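Local structure of piwi domain-containing protein (Vanderwaltozyma polyspora, 5THE) at residues 4-7 with 8-11; 203-207 with 208-212; 247-251 with 252-256. The protein is a budding yeast Argonaute, represented here by its C-terminal lobe with the Piwi domain, and probably binds guide RNA to select RNA targets. One frame throughout, in Å; residues are numbered along the deposited sequence.

Interaction 1: residues 4-7 with 8-11; sequences KVEN and RHDY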
loop_
_atom_site.group_PDB
_atom_site.type_symbol
_atom_site.label_atom_id
_atom_site.label_comp_id
_atom_site.label_asym_id
_atom_site.label_seq_id
_atom_site.Cartn_x
_atom_site.Cartn_y
_atom_site.Cartn_z
ATOM N N LYS A 4 -13.756 -22.235 11.158
ATOM C CA LYS A 4 -12.702 -23.203 10.903
ATOM C C LYS A 4 -11.906 -22.751 9.687
ATOM O O LYS A 4 -12.443 -22.090 8.796
ATOM C CB LYS A 4 -13.287 -24.597 10.667
ATOM C CG LYS A 4 -14.208 -25.045 11.783
ATOM C CD LYS A 4 -13.505 -24.988 13.132
ATOM C CE LYS A 4 -14.451 -25.288 14.284
ATOM N NZ LYS A 4 -13.742 -25.201 15.592
ATOM N N VAL A 5 -10.618 -23.105 9.660
ATOM C CA VAL A 5 -9.795 -22.780 8.501
ATOM C C VAL A 5 -10.356 -23.482 7.273
ATOM O O VAL A 5 -10.654 -24.682 7.302
ATOM C CB VAL A 5 -8.327 -23.155 8.750
ATOM C CG1 VAL A 5 -7.495 -22.896 7.500
ATOM C CG2 VAL A 5 -7.783 -22.370 9.920
ATOM N N GLU A 6 -10.527 -22.715 6.200
ATOM C CA GLU A 6 -11.053 -23.221 4.938
ATOM C C GLU A 6 -10.200 -24.369 4.409
ATOM O O GLU A 6 -8.968 -24.329 4.471
ATOM C CB GLU A 6 -11.073 -22.073 3.912
ATOM C CG GLU A 6 -11.999 -22.251 2.727
ATOM C CD GLU A 6 -13.471 -22.131 3.117
ATOM O OE1 GLU A 6 -13.790 -21.465 4.141
ATOM O OE2 GLU A 6 -14.308 -22.718 2.405
ATOM N N ASN A 7 -10.855 -25.393 3.875
ATOM C CA ASN A 7 -10.150 -26.403 3.099
ATOM C C ASN A 7 -10.203 -26.038 1.625
ATOM O O ASN A 7 -11.029 -25.225 1.200
ATOM C CB ASN A 7 -10.759 -27.786 3.326
ATOM C CG ASN A 7 -10.561 -28.275 4.753
ATOM O OD1 ASN A 7 -9.439 -28.342 5.246
ATOM N ND2 ASN A 7 -11.646 -28.606 5.416
ATOM N N ARG A 8 -9.303 -26.647 0.844
ATOM C CA ARG A 8 -9.210 -26.357 -0.581
ATOM C C ARG A 8 -10.518 -26.681 -1.295
ATOM O O ARG A 8 -11.098 -27.747 -1.089
ATOM C CB ARG A 8 -8.071 -27.160 -1.199
ATOM C CG ARG A 8 -8.023 -27.104 -2.708
ATOM C CD ARG A 8 -6.754 -27.820 -3.282
ATOM N NE ARG A 8 -5.499 -27.250 -2.772
ATOM C CZ ARG A 8 -4.999 -26.081 -3.175
ATOM N NH1 ARG A 8 -5.646 -25.373 -4.093
ATOM N NH2 ARG A 8 -3.849 -25.627 -2.672
ATOM N N HIS A 9 -10.984 -25.759 -2.140
ATOM C CA HIS A 9 -12.187 -26.021 -2.936
ATOM C C HIS A 9 -11.857 -26.780 -4.220
ATOM O O HIS A 9 -12.501 -27.777 -4.559
ATOM C CB HIS A 9 -12.896 -24.711 -3.314
ATOM C CG HIS A 9 -13.208 -23.815 -2.159
ATOM N ND1 HIS A 9 -13.677 -22.529 -2.332
ATOM C CD2 HIS A 9 -13.133 -24.012 -0.821
ATOM C CE1 HIS A 9 -13.874 -21.972 -1.151
ATOM N NE2 HIS A 9 -13.551 -22.849 -0.217
ATOM N N ASP A 10 -10.846 -26.315 -4.926
ATOM C CA ASP A 10 -10.543 -26.724 -6.284
ATOM C C ASP A 10 -9.115 -26.271 -6.572
ATOM O O ASP A 10 -8.398 -25.820 -5.669
ATOM C CB ASP A 10 -11.559 -26.125 -7.255
ATOM C CG ASP A 10 -11.501 -24.592 -7.302
ATOM O OD1 ASP A 10 -10.810 -23.969 -6.472
ATOM O OD2 ASP A 10 -12.158 -24.007 -8.188
ATOM N N TYR A 11 -8.713 -26.378 -7.831
ATOM C CA TYR A 11 -7.452 -25.859 -8.329
ATOM C C TYR A 11 -7.757 -24.884 -9.457
ATOM O O TYR A 11 -8.809 -24.958 -10.090
ATOM C CB TYR A 11 -6.540 -26.995 -8.837
ATOM C CG TYR A 11 -6.066 -27.913 -7.738
ATOM C CD1 TYR A 11 -4.932 -27.609 -6.999
ATOM C CD2 TYR A 11 -6.766 -29.072 -7.422
ATOM C CE1 TYR A 11 -4.497 -28.440 -5.988
ATOM C CE2 TYR A 11 -6.331 -29.912 -6.419
ATOM C CZ TYR A 11 -5.202 -29.593 -5.715
ATOM O OH TYR A 11 -4.786 -30.422 -4.713
#
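Glu-6 reaches forward along an extended peptide to meet the ring of His-9, three residues on. Its CB already heads for residues 8-11, and with CG opposite the backbone N (chi1 -160°) the chain then bends at its second torsion and swings the acid group across the end of the imidazole. CG of Glu-6 comes first, 3.4 Å from NE2 of His-9. CD of Glu-6 follows, also 3.4 Å from NE2 of His-9, lying at the ring edge and in its plane. OE2 of Glu-6 closes the contact by accepting from NE2 of His-9 at 2.7 Å with a fairly straight N-H...O angle of 157°. The donor uses the anti side of the carboxylate, somewhat out of its plane, and the two flat groups stand 78° apart. This His-carboxylate hydrogen bond sits in the irregular N-terminal segment that precedes strand 16-22. There Glu-6 pairs through its backbone with Leu-457 of strand 452-459, and Arg-8 with Ala-433, while OE1 of Glu-6 takes a weak hydrogen bond from the backbone N of Asp-459. The other ring nitrogen, ND1, bonds to the carbonyl of Ser-463, so both nitrogens face acceptors, an arrangement consistent with a positively charged imidazole. Were Glu-6 an alanine, NE2 of His-9 would probably lose its acceptor, leaving the imidazole held from the ND1 side by Ser-463 and freer to tilt. Asn-7 O lies obliquely 3.2 Å from His-9 CD2. Arg-8 turns away from this pair. Its guanidinium bonds in plane, Arg-8 NH1 to Asp-10 O at 3.2 Å, and NH2 reaches Ser-431 O and makes a salt bridge with Asp-436. One face of that guanidinium receives CE1 of Tyr-11, whose ring takes CD of Arg-8 over a face near the rim.

Interaction 2: residues 203-207 with 208-212; sequences LKYIT and DLKFG. With nucleotides of chain B.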
loop_
_atom_site.group_PDB
_atom_site.type_symbol
_atom_site.label_atom_id
_atom_site.label_comp_id
_atom_site.label_asym_id
_atom_site.label_seq_id
_atom_site.Cartn_x
_atom_site.Cartn_y
_atom_site.Cartn_z
ATOM N N LEU A 203 9.403 14.471 11.703
ATOM C CA LEU A 203 8.682 15.248 10.690
ATOM C C LEU A 203 7.290 14.686 10.442
ATOM O O LEU A 203 6.314 15.442 10.357
ATOM C CB LEU A 203 9.462 15.272 9.382
ATOM C CG LEU A 203 10.604 16.277 9.291
ATOM C CD1 LEU A 203 11.301 16.118 7.969
ATOM C CD2 LEU A 203 10.088 17.708 9.468
ATOM N N LYS A 204 7.182 13.365 10.313
ATOM C CA LYS A 204 5.876 12.756 10.104
ATOM C C LYS A 204 5.031 12.822 11.367
ATOM O O LYS A 204 3.822 13.073 11.301
ATOM C CB LYS A 204 6.053 11.317 9.623
ATOM C CG LYS A 204 6.730 11.232 8.248
ATOM C CD LYS A 204 5.919 11.984 7.179
ATOM C CE LYS A 204 6.413 11.645 5.777
ATOM N NZ LYS A 204 5.629 12.351 4.698
ATOM N N TYR A 205 5.658 12.627 12.527
ATOM C CA TYR A 205 4.940 12.738 13.789
ATOM C C TYR A 205 4.294 14.106 13.934
ATOM O O TYR A 205 3.125 14.219 14.308
ATOM C CB TYR A 205 5.904 12.477 14.935
ATOM C CG TYR A 205 5.315 12.649 16.308
ATOM C CD1 TYR A 205 4.545 11.648 16.874
ATOM C CD2 TYR A 205 5.563 13.796 17.055
ATOM C CE1 TYR A 205 4.023 11.781 18.143
ATOM C CE2 TYR A 205 5.040 13.943 18.328
ATOM C CZ TYR A 205 4.270 12.927 18.863
ATOM O OH TYR A 205 3.738 13.043 20.124
ATOM N N ILE A 206 5.045 15.161 13.635
ATOM C CA ILE A 206 4.503 16.507 13.722
ATOM C C ILE A 206 3.485 16.747 12.622
ATOM O O ILE A 206 2.371 17.221 12.873
ATOM C CB ILE A 206 5.642 17.530 13.653
ATOM C CG1 ILE A 206 6.508 17.445 14.915
ATOM C CG2 ILE A 206 5.097 18.918 13.459
ATOM C CD1 ILE A 206 7.878 18.104 14.725
ATOM N N THR A 207 3.853 16.427 11.382
ATOM C CA THR A 207 3.069 16.914 10.256
ATOM C C THR A 207 1.862 16.024 9.974
ATOM O O THR A 207 0.767 16.543 9.726
ATOM C CB THR A 207 3.965 17.045 9.032
ATOM O OG1 THR A 207 5.179 17.700 9.429
ATOM C CG2 THR A 207 3.277 17.880 7.963
ATOM N N ASP A 208 2.036 14.696 9.996
ATOM C CA ASP A 208 0.879 13.808 9.862
ATOM C C ASP A 208 0.055 13.813 11.139
ATOM O O ASP A 208 -1.140 14.132 11.136
ATOM C CB ASP A 208 1.297 12.360 9.570
ATOM C CG ASP A 208 2.021 12.166 8.249
ATOM O OD1 ASP A 208 1.999 13.055 7.359
ATOM O OD2 ASP A 208 2.614 11.069 8.112
ATOM N N LEU A 209 0.682 13.441 12.253
ATOM C CA LEU A 209 -0.095 13.069 13.426
ATOM C C LEU A 209 -0.597 14.296 14.187
ATOM O O LEU A 209 -1.778 14.373 14.537
ATOM C CB LEU A 209 0.745 12.143 14.312
ATOM C CG LEU A 209 0.099 11.613 15.590
ATOM C CD1 LEU A 209 0.679 10.269 15.903
ATOM C CD2 LEU A 209 0.332 12.587 16.749
ATOM N N LYS A 210 0.277 15.274 14.445
ATOM C CA LYS A 210 -0.159 16.457 15.180
ATOM C C LYS A 210 -1.047 17.361 14.322
ATOM O O LYS A 210 -2.149 17.731 14.741
ATOM C CB LYS A 210 1.053 17.227 15.716
ATOM C CG LYS A 210 1.746 16.545 16.902
ATOM C CD LYS A 210 0.708 15.926 17.840
ATOM C CE LYS A 210 1.035 16.136 19.313
ATOM N NZ LYS A 210 2.313 15.481 19.688
ATOM N N PHE A 211 -0.597 17.723 13.117
ATOM C CA PHE A 211 -1.310 18.730 12.330
ATOM C C PHE A 211 -2.181 18.164 11.219
ATOM O O PHE A 211 -3.096 18.858 10.758
ATOM C CB PHE A 211 -0.325 19.725 11.706
ATOM C CG PHE A 211 0.240 20.690 12.687
ATOM C CD1 PHE A 211 1.294 20.318 13.506
ATOM C CD2 PHE A 211 -0.299 21.963 12.814
ATOM C CE1 PHE A 211 1.811 21.200 14.427
ATOM C CE2 PHE A 211 0.211 22.855 13.733
ATOM C CZ PHE A 211 1.271 22.477 14.541
ATOM N N GLY A 212 -1.933 16.938 10.776
ATOM C CA GLY A 212 -2.715 16.431 9.658
ATOM C C GLY A 212 -2.533 17.266 8.411
ATOM O O GLY A 212 -3.504 17.505 7.683
ATOM O OP3 U B 1 7.093 9.290 2.920
ATOM P P U B 1 7.554 10.373 2.031
ATOM O OP1 U B 1 7.064 11.677 2.542
ATOM O OP2 U B 1 7.240 10.026 0.636
ATOM O "O5'" U B 1 9.125 10.455 2.164
ATOM C "C5'" U B 1 9.978 9.582 1.437
ATOM C "C4'" U B 1 11.354 10.173 1.385
ATOM O "O4'" U B 1 11.894 10.264 2.737
ATOM C "C3'" U B 1 12.372 9.403 0.556
ATOM O "O3'" U B 1 13.164 10.336 -0.181
ATOM C "C2'" U B 1 13.222 8.689 1.609
ATOM O "O2'" U B 1 14.545 8.408 1.208
ATOM C "C1'" U B 1 13.184 9.678 2.776
ATOM N N1 U B 1 13.367 9.034 4.093
ATOM C C2 U B 1 14.400 9.467 4.886
ATOM O O2 U B 1 15.128 10.372 4.540
ATOM N N3 U B 1 14.542 8.824 6.095
ATOM C C4 U B 1 13.748 7.799 6.575
ATOM O O4 U B 1 13.983 7.318 7.688
ATOM C C5 U B 1 12.701 7.389 5.690
ATOM C C6 U B 1 12.557 8.001 4.507
HETATM O O HOH W 1 2.731 11.890 5.055
#
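Lys-204 and Asp-208, one turn apart on helix 197-210, form the buried side of this contact. The lysine chain bends at its second torsion (chi2 -59°), and CD of Lys-204 passes 3.6 Å from OD2 of Asp-208. Lys-204 NZ runs on to OP1 of the 5'-phosphate of U1 of chain B, a 2.7 Å hydrogen bond. A water accepts from Lys-204 NZ (3.0 Å) and donates to Asp-208 OD1 (2.7 Å), bridging the two, and Asn-215 bonds to both side chains. Asp-208 spends OD2 on a salt bridge with Arg-501 of helix 490-515. Such a lysine, on the helix of a Rossmann-like beta-alpha-beta unit with strands 185-191 and 215-219, is consistent with the 5'-phosphate pocket of an Argonaute MID domain.

Packing is close elsewhere too. Ile-206 CG2 lies beside Phe-211 CD1 at 4.1 Å, both side chains pointing the same way against helix 169-179, and Tyr-205 CE1 meets Leu-209 CD2 at 4.0 Å against helix 490-515. The loose side is that of exposed Lys-210, whose much-bent chain gives only a weak bond from NZ to Tyr-205 OH. Here the backbone widens into a pi-type turn, Lys-210 N bonding to Tyr-205 O. The adjacent phosphate and nearby carboxylate probably favour a charged ammonium on Lys-204, while Arg-501, the water and Asn-215 position the groups.

Interaction 3: residues 247-251 with 252-256; sequences HSLSI and ENNKL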
loop_
_atom_site.group_PDB
_atom_site.type_symbol
_atom_site.label_atom_id
_atom_site.label_comp_id
_atom_site.label_asym_id
_atom_site.label_seq_id
_atom_site.Cartn_x
_atom_site.Cartn_y
_atom_site.Cartn_z
ATOM N N HIS A 247 -3.164 5.445 -11.767
ATOM C CA HIS A 247 -3.695 4.430 -12.654
ATOM C C HIS A 247 -4.663 3.560 -11.879
ATOM O O HIS A 247 -4.705 3.576 -10.647
ATOM C CB HIS A 247 -2.573 3.570 -13.250
ATOM C CG HIS A 247 -1.810 2.789 -12.223
ATOM N ND1 HIS A 247 -0.808 3.346 -11.449
ATOM C CD2 HIS A 247 -1.912 1.495 -11.833
ATOM C CE1 HIS A 247 -0.312 2.423 -10.645
ATOM N NE2 HIS A 247 -0.966 1.291 -10.853
ATOM N N SER A 248 -5.449 2.794 -12.622
ATOM C CA SER A 248 -6.347 1.814 -12.049
ATOM C C SER A 248 -6.378 0.641 -13.006
ATOM O O SER A 248 -5.610 0.583 -13.973
ATOM C CB SER A 248 -7.746 2.402 -11.815
ATOM O OG SER A 248 -8.499 2.469 -13.029
ATOM N N LEU A 249 -7.277 -0.294 -12.741
ATOM C CA LEU A 249 -7.604 -1.319 -13.719
ATOM C C LEU A 249 -8.781 -0.847 -14.565
ATOM O O LEU A 249 -9.524 0.065 -14.190
ATOM C CB LEU A 249 -7.947 -2.638 -13.023
ATOM C CG LEU A 249 -6.881 -3.151 -12.062
ATOM C CD1 LEU A 249 -7.261 -4.546 -11.582
ATOM C CD2 LEU A 249 -5.520 -3.146 -12.758
ATOM N N SER A 250 -8.951 -1.481 -15.714
ATOM C CA SER A 250 -10.086 -1.144 -16.563
ATOM C C SER A 250 -11.396 -1.474 -15.859
ATOM O O SER A 250 -11.447 -2.259 -14.910
ATOM C CB SER A 250 -10.025 -1.904 -17.886
ATOM O OG SER A 250 -10.308 -3.280 -17.664
ATOM N N ILE A 251 -12.467 -0.854 -16.359
ATOM C CA ILE A 251 -13.820 -1.142 -15.888
ATOM C C ILE A 251 -14.127 -2.632 -16.000
ATOM O O ILE A 251 -14.690 -3.237 -15.081
ATOM C CB ILE A 251 -14.839 -0.296 -16.674
ATOM C CG1 ILE A 251 -14.812 1.147 -16.161
ATOM C CG2 ILE A 251 -16.251 -0.935 -16.625
ATOM C CD1 ILE A 251 -15.796 2.073 -16.849
ATOM N N GLU A 252 -13.785 -3.238 -17.139
ATOM C CA GLU A 252 -14.014 -4.669 -17.318
ATOM C C GLU A 252 -13.346 -5.474 -16.205
ATOM O O GLU A 252 -13.968 -6.356 -15.603
ATOM C CB GLU A 252 -13.503 -5.103 -18.694
ATOM C CG GLU A 252 -13.928 -6.484 -19.151
ATOM C CD GLU A 252 -15.433 -6.724 -19.051
ATOM O OE1 GLU A 252 -15.826 -7.876 -18.772
ATOM O OE2 GLU A 252 -16.228 -5.779 -19.243
ATOM N N ASN A 253 -12.083 -5.160 -15.900
ATOM C CA ASN A 253 -11.369 -5.872 -14.844
ATOM C C ASN A 253 -11.982 -5.612 -13.468
ATOM O O ASN A 253 -12.050 -6.522 -12.631
ATOM C CB ASN A 253 -9.891 -5.469 -14.846
ATOM C CG ASN A 253 -9.133 -6.010 -16.044
ATOM O OD1 ASN A 253 -8.633 -5.248 -16.862
ATOM N ND2 ASN A 253 -9.024 -7.331 -16.135
ATOM N N ASN A 254 -12.447 -4.389 -13.211
ATOM C CA ASN A 254 -12.992 -4.098 -11.886
ATOM C C ASN A 254 -14.284 -4.858 -11.602
ATOM O O ASN A 254 -14.644 -5.019 -10.428
ATOM C CB ASN A 254 -13.220 -2.594 -11.722
ATOM C CG ASN A 254 -11.928 -1.820 -11.584
ATOM O OD1 ASN A 254 -10.937 -2.328 -11.047
ATOM N ND2 ASN A 254 -11.929 -0.578 -12.062
ATOM N N LYS A 255 -14.981 -5.327 -12.639
ATOM C CA LYS A 255 -16.196 -6.116 -12.430
ATOM C C LYS A 255 -15.924 -7.325 -11.549
ATOM O O LYS A 255 -16.792 -7.744 -10.773
ATOM C CB LYS A 255 -16.773 -6.568 -13.778
ATOM C CG LYS A 255 -17.349 -5.433 -14.597
ATOM C CD LYS A 255 -17.808 -5.899 -15.949
ATOM C CE LYS A 255 -18.487 -4.768 -16.705
ATOM N NZ LYS A 255 -18.619 -5.099 -18.150
ATOM N N LEU A 256 -14.719 -7.882 -11.644
ATOM C CA LEU A 256 -14.336 -8.998 -10.794
ATOM C C LEU A 256 -14.537 -8.681 -9.322
ATOM O O LEU A 256 -14.829 -9.575 -8.525
ATOM C CB LEU A 256 -12.877 -9.350 -11.061
ATOM C CG LEU A 256 -12.489 -10.795 -10.785
ATOM C CD1 LEU A 256 -13.176 -11.731 -11.769
ATOM C CD2 LEU A 256 -10.981 -10.916 -10.866
HETATM O O HOH W 2 -9.062 -0.544 -10.437
#
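Ser-250 and Asn-253 face each other across the first turn of helix 251-254 and hold one another by two bonds. The serine is the N-cap: OG of Ser-250, placed between the backbone N and the carbonyl carbon (chi1 71°), accepts from Asn-253 N at 3.1 Å, almost straight at 165°. Ser-250 OG also gives its proton to Asn-253 OD1 at 2.7 Å, approaching from above the amide plane, 42° out of it, and not along a lone pair. OD1 has a second donor in the backbone of Val-36.

Asn-254 turns its amide to a different side, back over Leu-249. Asn-254 OD1 stands 3.6 Å from Leu-249 CB and takes a proton at 2.7 Å from a water, which in turn accepts from Leu-249 N, so the amide is tied to the strand through solvent. Leu-249 CB also rests against Asn-253 CB at 3.9 Å. On the exposed flank the extended chain of Lys-255 brings NZ of Lys-255 2.7 Å from Glu-252 OE2 in a salt bridge.

Strand 248-249 lies at the edge of a small antiparallel sheet beside strand 37-38, and the turn passes directly from that strand into the helix. The cap supplies an acceptor to a first-turn N-H that has no preceding helical carbonyl, and the asparagine oxygen in turn couples the helix start to the backbone N of Val-36, just before strand 37-38.

Along the chain the three contacts come in series, each closing before the next opens. Interaction 1 is a surface contact at the N-terminal end of the chain, while interactions 2 and 3 have their centres about 34 Å apart on opposite sides of the chain's centre. Interaction 2 lies about 44 Å from interaction 1, centre to centre, in the region whose Lys-204 binds the 5'-phosphate of U1 of chain B. Interaction 3, about 27 Å from interaction 1, centre to centre, has its nearest atom about 9 Å from the RNA. Interactions 1 and 3 both reach helix 465-475, the first through Ser-465, the other through Leu-249 and Leu-256, whereas interaction 2 sits with the RNA 5' end.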